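Local coordinates for outer membrane protein Omp121 (Bacteroides thetaiotaomicron, PDB 5FQ8) that probably imports peptides across the bacterial outer membrane as a TonB-dependent, SusC-like transporter, a plug domain inside a beta barrel, at residues Q326-L331 against G364-Y369; Q336-I341 against Y358-Y363. All blocks are in the same frame, centred on the assembly; numbering follows the deposited sequence.

Contact 1 of 2, residues Q326-L331 against G364-Y369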
loop_
_atom_site.group_PDB
_atom_site.type_symbol
_atom_site.label_atom_id
_atom_site.label_comp_id
_atom_site.label_asym_id
_atom_site.label_seq_id
_atom_site.Cartn_x
_atom_site.Cartn_y
_atom_site.Cartn_z
ATOM N N GLN B 326 17.510 1.497 16.252
ATOM C CA GLN B 326 18.831 0.908 16.152
ATOM C C GLN B 326 19.394 0.908 14.745
ATOM O O GLN B 326 20.536 0.486 14.554
ATOM C CB GLN B 326 18.813 -0.511 16.686
ATOM C CG GLN B 326 17.729 -1.383 16.136
ATOM C CD GLN B 326 17.649 -2.695 16.867
ATOM O OE1 GLN B 326 18.534 -3.015 17.636
ATOM N NE2 GLN B 326 16.587 -3.451 16.648
ATOM N N GLY B 327 18.644 1.375 13.766
ATOM C CA GLY B 327 19.087 1.334 12.392
ATOM C C GLY B 327 19.634 2.661 11.926
ATOM O O GLY B 327 20.393 3.326 12.633
ATOM N N LEU B 328 19.258 3.051 10.713
ATOM C CA LEU B 328 19.712 4.317 10.154
ATOM C C LEU B 328 18.830 5.449 10.670
ATOM O O LEU B 328 18.028 6.045 9.951
ATOM C CB LEU B 328 19.699 4.257 8.639
ATOM C CG LEU B 328 20.649 3.264 8.028
ATOM C CD1 LEU B 328 20.470 3.352 6.566
ATOM C CD2 LEU B 328 22.033 3.646 8.406
ATOM N N SER B 329 18.983 5.732 11.951
ATOM C CA SER B 329 18.315 6.849 12.590
ATOM C C SER B 329 19.353 7.868 13.023
ATOM O O SER B 329 20.553 7.612 12.976
ATOM C CB SER B 329 17.507 6.371 13.786
ATOM O OG SER B 329 18.294 6.474 14.943
ATOM N N MET B 330 18.867 9.030 13.463
ATOM C CA MET B 330 19.737 10.175 13.697
ATOM C C MET B 330 20.578 9.987 14.945
ATOM O O MET B 330 21.803 10.124 14.903
ATOM C CB MET B 330 18.895 11.441 13.801
ATOM C CG MET B 330 19.660 12.722 14.139
ATOM S SD MET B 330 19.808 13.051 15.877
ATOM C CE MET B 330 18.146 12.752 16.409
ATOM N N LEU B 331 19.934 9.690 16.071
ATOM C CA LEU B 331 20.653 9.635 17.338
ATOM C C LEU B 331 21.552 8.422 17.409
ATOM O O LEU B 331 22.695 8.522 17.857
ATOM C CB LEU B 331 19.676 9.630 18.507
ATOM C CG LEU B 331 20.317 9.833 19.874
ATOM C CD1 LEU B 331 20.975 11.187 19.951
ATOM C CD2 LEU B 331 19.276 9.700 20.933
ATOM N N GLY B 364 26.791 0.500 9.834
ATOM C CA GLY B 364 25.432 0.477 10.314
ATOM C C GLY B 364 24.844 1.815 10.660
ATOM O O GLY B 364 23.793 1.870 11.296
ATOM N N VAL B 365 25.485 2.899 10.260
ATOM C CA VAL B 365 25.053 4.245 10.571
ATOM C C VAL B 365 25.278 5.114 9.344
ATOM O O VAL B 365 25.981 4.735 8.414
ATOM C CB VAL B 365 25.809 4.818 11.781
ATOM C CG1 VAL B 365 25.476 4.054 13.038
ATOM C CG2 VAL B 365 27.294 4.796 11.510
ATOM N N MET B 366 24.703 6.312 9.377
ATOM C CA MET B 366 24.753 7.250 8.266
ATOM C C MET B 366 24.941 8.663 8.784
ATOM O O MET B 366 24.750 8.946 9.967
ATOM C CB MET B 366 23.482 7.198 7.426
ATOM C CG MET B 366 23.489 6.207 6.290
ATOM S SD MET B 366 22.300 6.769 5.092
ATOM C CE MET B 366 23.144 8.206 4.513
ATOM N N ASN B 367 25.292 9.555 7.872
ATOM C CA ASN B 367 25.473 10.963 8.192
ATOM C C ASN B 367 24.208 11.525 8.814
ATOM O O ASN B 367 23.170 11.559 8.148
ATOM C CB ASN B 367 25.824 11.736 6.929
ATOM C CG ASN B 367 26.259 13.155 7.211
ATOM O OD1 ASN B 367 25.772 13.799 8.125
ATOM N ND2 ASN B 367 27.188 13.649 6.410
ATOM N N PRO B 368 24.253 12.007 10.054
ATOM C CA PRO B 368 23.018 12.417 10.728
ATOM C C PRO B 368 22.303 13.535 10.029
ATOM O O PRO B 368 21.075 13.615 10.097
ATOM C CB PRO B 368 23.507 12.863 12.110
ATOM C CG PRO B 368 24.857 12.285 12.261
ATOM C CD PRO B 368 25.432 12.261 10.890
ATOM N N TYR B 369 23.031 14.416 9.363
ATOM C CA TYR B 369 22.361 15.497 8.664
ATOM C C TYR B 369 21.675 15.003 7.405
ATOM O O TYR B 369 20.690 15.603 6.971
ATOM C CB TYR B 369 23.356 16.596 8.330
ATOM C CG TYR B 369 23.961 17.283 9.534
ATOM C CD1 TYR B 369 23.313 18.335 10.150
ATOM C CD2 TYR B 369 25.188 16.891 10.033
ATOM C CE1 TYR B 369 23.863 18.969 11.223
ATOM C CE2 TYR B 369 25.746 17.520 11.107
ATOM C CZ TYR B 369 25.081 18.564 11.701
ATOM O OH TYR B 369 25.648 19.198 12.780
#

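Contact 2 of 2, residues Q336-I341 against Y358-Y363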
loop_
_atom_site.group_PDB
_atom_site.type_symbol
_atom_site.label_atom_id
_atom_site.label_comp_id
_atom_site.label_asym_id
_atom_site.label_seq_id
_atom_site.Cartn_x
_atom_site.Cartn_y
_atom_site.Cartn_z
ATOM N N GLN B 336 27.293 6.998 17.608
ATOM C CA GLN B 336 28.334 6.146 17.043
ATOM C C GLN B 336 29.338 6.996 16.275
ATOM O O GLN B 336 29.511 6.889 15.070
ATOM C CB GLN B 336 27.721 5.071 16.159
ATOM C CG GLN B 336 26.806 4.163 16.899
ATOM C CD GLN B 336 26.618 2.851 16.196
ATOM O OE1 GLN B 336 27.560 2.275 15.673
ATOM N NE2 GLN B 336 25.395 2.361 16.189
ATOM N N THR B 337 29.998 7.861 17.026
ATOM C CA THR B 337 30.986 8.774 16.505
ATOM C C THR B 337 32.240 8.677 17.357
ATOM O O THR B 337 32.144 8.614 18.581
ATOM C CB THR B 337 30.468 10.207 16.533
ATOM O OG1 THR B 337 29.240 10.289 15.811
ATOM C CG2 THR B 337 31.479 11.129 15.910
ATOM N N PRO B 338 33.416 8.660 16.751
ATOM C CA PRO B 338 34.640 8.711 17.545
ATOM C C PRO B 338 34.748 10.033 18.278
ATOM O O PRO B 338 34.269 11.063 17.809
ATOM C CB PRO B 338 35.746 8.566 16.500
ATOM C CG PRO B 338 35.096 7.967 15.329
ATOM C CD PRO B 338 33.705 8.492 15.324
ATOM N N ARG B 339 35.407 9.999 19.432
ATOM C CA ARG B 339 35.556 11.206 20.232
ATOM C C ARG B 339 36.379 12.268 19.541
ATOM O O ARG B 339 36.370 13.404 19.997
ATOM C CB ARG B 339 36.202 10.895 21.574
ATOM C CG ARG B 339 35.493 9.856 22.378
ATOM C CD ARG B 339 34.087 10.266 22.706
ATOM N NE ARG B 339 34.081 11.562 23.349
ATOM C CZ ARG B 339 33.427 12.624 22.896
ATOM N NH1 ARG B 339 32.700 12.537 21.804
ATOM N NH2 ARG B 339 33.495 13.765 23.553
ATOM N N ASP B 340 37.083 11.948 18.467
ATOM C CA ASP B 340 37.946 12.926 17.825
ATOM C C ASP B 340 37.341 13.546 16.577
ATOM O O ASP B 340 37.939 14.464 16.016
ATOM C CB ASP B 340 39.275 12.275 17.457
ATOM C CG ASP B 340 39.094 11.092 16.548
ATOM O OD1 ASP B 340 38.548 10.066 17.006
ATOM O OD2 ASP B 340 39.502 11.190 15.376
ATOM N N ILE B 341 36.186 13.070 16.135
ATOM C CA ILE B 341 35.610 13.437 14.847
ATOM C C ILE B 341 34.679 14.623 15.026
ATOM O O ILE B 341 33.877 14.662 15.962
ATOM C CB ILE B 341 34.863 12.245 14.232
ATOM C CG1 ILE B 341 35.833 11.101 13.965
ATOM C CG2 ILE B 341 34.189 12.667 12.949
ATOM C CD1 ILE B 341 37.000 11.496 13.125
ATOM N N TYR B 358 30.717 8.358 0.762
ATOM C CA TYR B 358 32.058 8.542 1.288
ATOM C C TYR B 358 32.049 8.994 2.744
ATOM O O TYR B 358 33.036 9.553 3.220
ATOM C CB TYR B 358 32.829 9.516 0.398
ATOM C CG TYR B 358 33.053 9.005 -1.002
ATOM C CD1 TYR B 358 32.034 9.008 -1.929
ATOM C CD2 TYR B 358 34.293 8.532 -1.397
ATOM C CE1 TYR B 358 32.234 8.538 -3.207
ATOM C CE2 TYR B 358 34.504 8.069 -2.668
ATOM C CZ TYR B 358 33.471 8.070 -3.573
ATOM O OH TYR B 358 33.691 7.601 -4.854
ATOM N N TYR B 359 30.964 8.740 3.464
ATOM C CA TYR B 359 30.891 9.057 4.882
ATOM C C TYR B 359 31.970 8.315 5.656
ATOM O O TYR B 359 32.368 7.215 5.287
ATOM C CB TYR B 359 29.520 8.680 5.398
ATOM C CG TYR B 359 29.222 9.091 6.810
ATOM C CD1 TYR B 359 29.326 10.411 7.212
ATOM C CD2 TYR B 359 28.791 8.157 7.736
ATOM C CE1 TYR B 359 29.038 10.779 8.506
ATOM C CE2 TYR B 359 28.504 8.511 9.017
ATOM C CZ TYR B 359 28.626 9.821 9.401
ATOM O OH TYR B 359 28.333 10.164 10.689
ATOM N N TYR B 360 32.449 8.917 6.745
ATOM C CA TYR B 360 33.681 8.423 7.343
ATOM C C TYR B 360 33.540 7.024 7.931
ATOM O O TYR B 360 34.556 6.362 8.157
ATOM C CB TYR B 360 34.195 9.402 8.401
ATOM C CG TYR B 360 33.352 9.517 9.637
ATOM C CD1 TYR B 360 32.329 10.435 9.709
ATOM C CD2 TYR B 360 33.588 8.721 10.735
ATOM C CE1 TYR B 360 31.560 10.543 10.821
ATOM C CE2 TYR B 360 32.819 8.822 11.853
ATOM C CZ TYR B 360 31.807 9.734 11.886
ATOM O OH TYR B 360 31.022 9.855 12.993
ATOM N N THR B 361 32.322 6.535 8.160
ATOM C CA THR B 361 32.194 5.214 8.737
ATOM C C THR B 361 31.041 4.437 8.110
ATOM O O THR B 361 29.958 4.986 7.913
ATOM C CB THR B 361 32.010 5.308 10.238
ATOM O OG1 THR B 361 31.985 3.987 10.784
ATOM C CG2 THR B 361 30.738 6.041 10.564
ATOM N N PRO B 362 31.246 3.177 7.779
ATOM C CA PRO B 362 30.216 2.431 7.065
ATOM C C PRO B 362 29.538 1.405 7.925
ATOM O O PRO B 362 28.991 0.442 7.394
ATOM C CB PRO B 362 31.019 1.752 5.972
ATOM C CG PRO B 362 32.288 1.388 6.676
ATOM C CD PRO B 362 32.548 2.500 7.675
ATOM N N TYR B 363 29.565 1.585 9.234
ATOM C CA TYR B 363 29.183 0.518 10.146
ATOM C C TYR B 363 27.777 0.753 10.683
ATOM O O TYR B 363 27.577 1.126 11.833
ATOM C CB TYR B 363 30.206 0.411 11.264
ATOM C CG TYR B 363 31.590 -0.031 10.827
ATOM C CD1 TYR B 363 31.770 -1.161 10.056
ATOM C CD2 TYR B 363 32.713 0.688 11.187
ATOM C CE1 TYR B 363 33.026 -1.565 9.667
ATOM C CE2 TYR B 363 33.966 0.292 10.795
ATOM C CZ TYR B 363 34.116 -0.836 10.034
ATOM O OH TYR B 363 35.363 -1.235 9.637
#

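Contact 1 of 2, residues Q326-L331 against G364-Y369
Two chain segments run side by side here, 17° apart in direction, each leading into a short helix. Gln326 opens the first; its CB points away from the partner, and its NE2 donates to the bound peptide's backbone and to Asn121 OD1. Gly327 follows without a side chain, and its bare backbone passes Gly364, whose positive phi of 72° suits a residue lacking CB. Leu328, the centre of an inverse gamma turn, carries the contact. With CG anti to the carbonyl carbon (chi1 -64°), it extends its branched end over the 364-366 backbone: CD2 lies 3.7 Å from Val365 C and 3.6 Å from Met366 CG. The other methyl, Leu328 CD1, is 4.1 Å from Met366 SD. The two side chains cross obliquely. Leucine's fork suits this place because CD2 meets both the main chain and Met366 CG, while CD1 lies along the CG-SD bond of the flexible Met366, which bends at chi3. Ser329 holds the N-cap position before helix 330-335 and turns its hydroxyl back to Gly325 O. Met330 begins the helix with CG anti to the backbone N, and this CG rests 4.4 Å from Pro368 CB. Pro368 fits a first helical turn, where its missing N-H costs no helical bond. Just before it, Asn367 caps helix 368-374, its OD1 accepting from Tyr369 N at 3.1 Å, with the donor above the carbonyl plane. The contact thus joins the starts of helices 330-335 and 368-374, in the excursion between barrel strands 306-320 and 376-394; Leu420 of helix 420-424 touches both Leu328 and Met366, and Ile283 of a calcium site lies beside Met330.

Contact 2 of 2, residues Q336-I341 against Y358-Y363
A type I beta turn, Pro338 to Ile341, meets an irregular segment centred on Tyr360 inside the long loop between helices 330-335 and 368-374. The turn is closed by Ile341 N donating to Pro338 O at 3.2 Å, and proline suits its first position because the residue contributes a carbonyl there and needs no N-H. Tyr360 supplies most of the area buried on its side. Its CG stands between the backbone N and the carbonyl carbon, the crowded position (chi1 68°), and chi2 sets the ring crosswise to the chain, presenting a face to the turn. With Ile341 CG1 beside the backbone N (chi1 -62°), CG2 is anti to that N, which carries this methyl over that face in a CH-pi contact 4.1 Å from the Tyr360 ring centroid and 17° off the normal. Thr361 CG2 lies over the opposite face, so methyl groups sandwich the ring. A beta-branched isoleucine suits the spot, since its CG2 is held rigidly close to the backbone. Pro338 comes tip to tip with the ring obliquely, its CD 3.6 Å from Tyr360 CE2. Thr337 crosses the tyrosine at about a right angle; its CG2, anti to the backbone N, reaches the phenol end, while OG1 is hydrogen-bonded to Leu334 O. One residue before Thr337, Gln336 extends beyond CG toward Tyr363, and its NE2 is held by Asn332. Outside the pair, Asp340 of the turn forms a salt bridge with Lys236 of strand 232-237. At the phenol end, Thr337 OG1 lies 3.4 Å from Tyr360 OH.

Along the chain the order is 326-331, 336-341, 358-363, 364-369, so contact 2 is nested inside the loop that contact 1 closes. Their centres are 11 Å apart, on the same side of the chain's centre, and both lie in one loop of the barrel. Helix 330-335 links the first segments, whereas the second segments follow each other directly. They also touch: Tyr359 OH lies 3.6 Å from Pro368 CD, and Val365 CG1 packs against Gln336 CD. The folded loop reaches the bound peptide through Gln326 of contact 1 and Tyr363 of contact 2, consistent with a part in substrate binding.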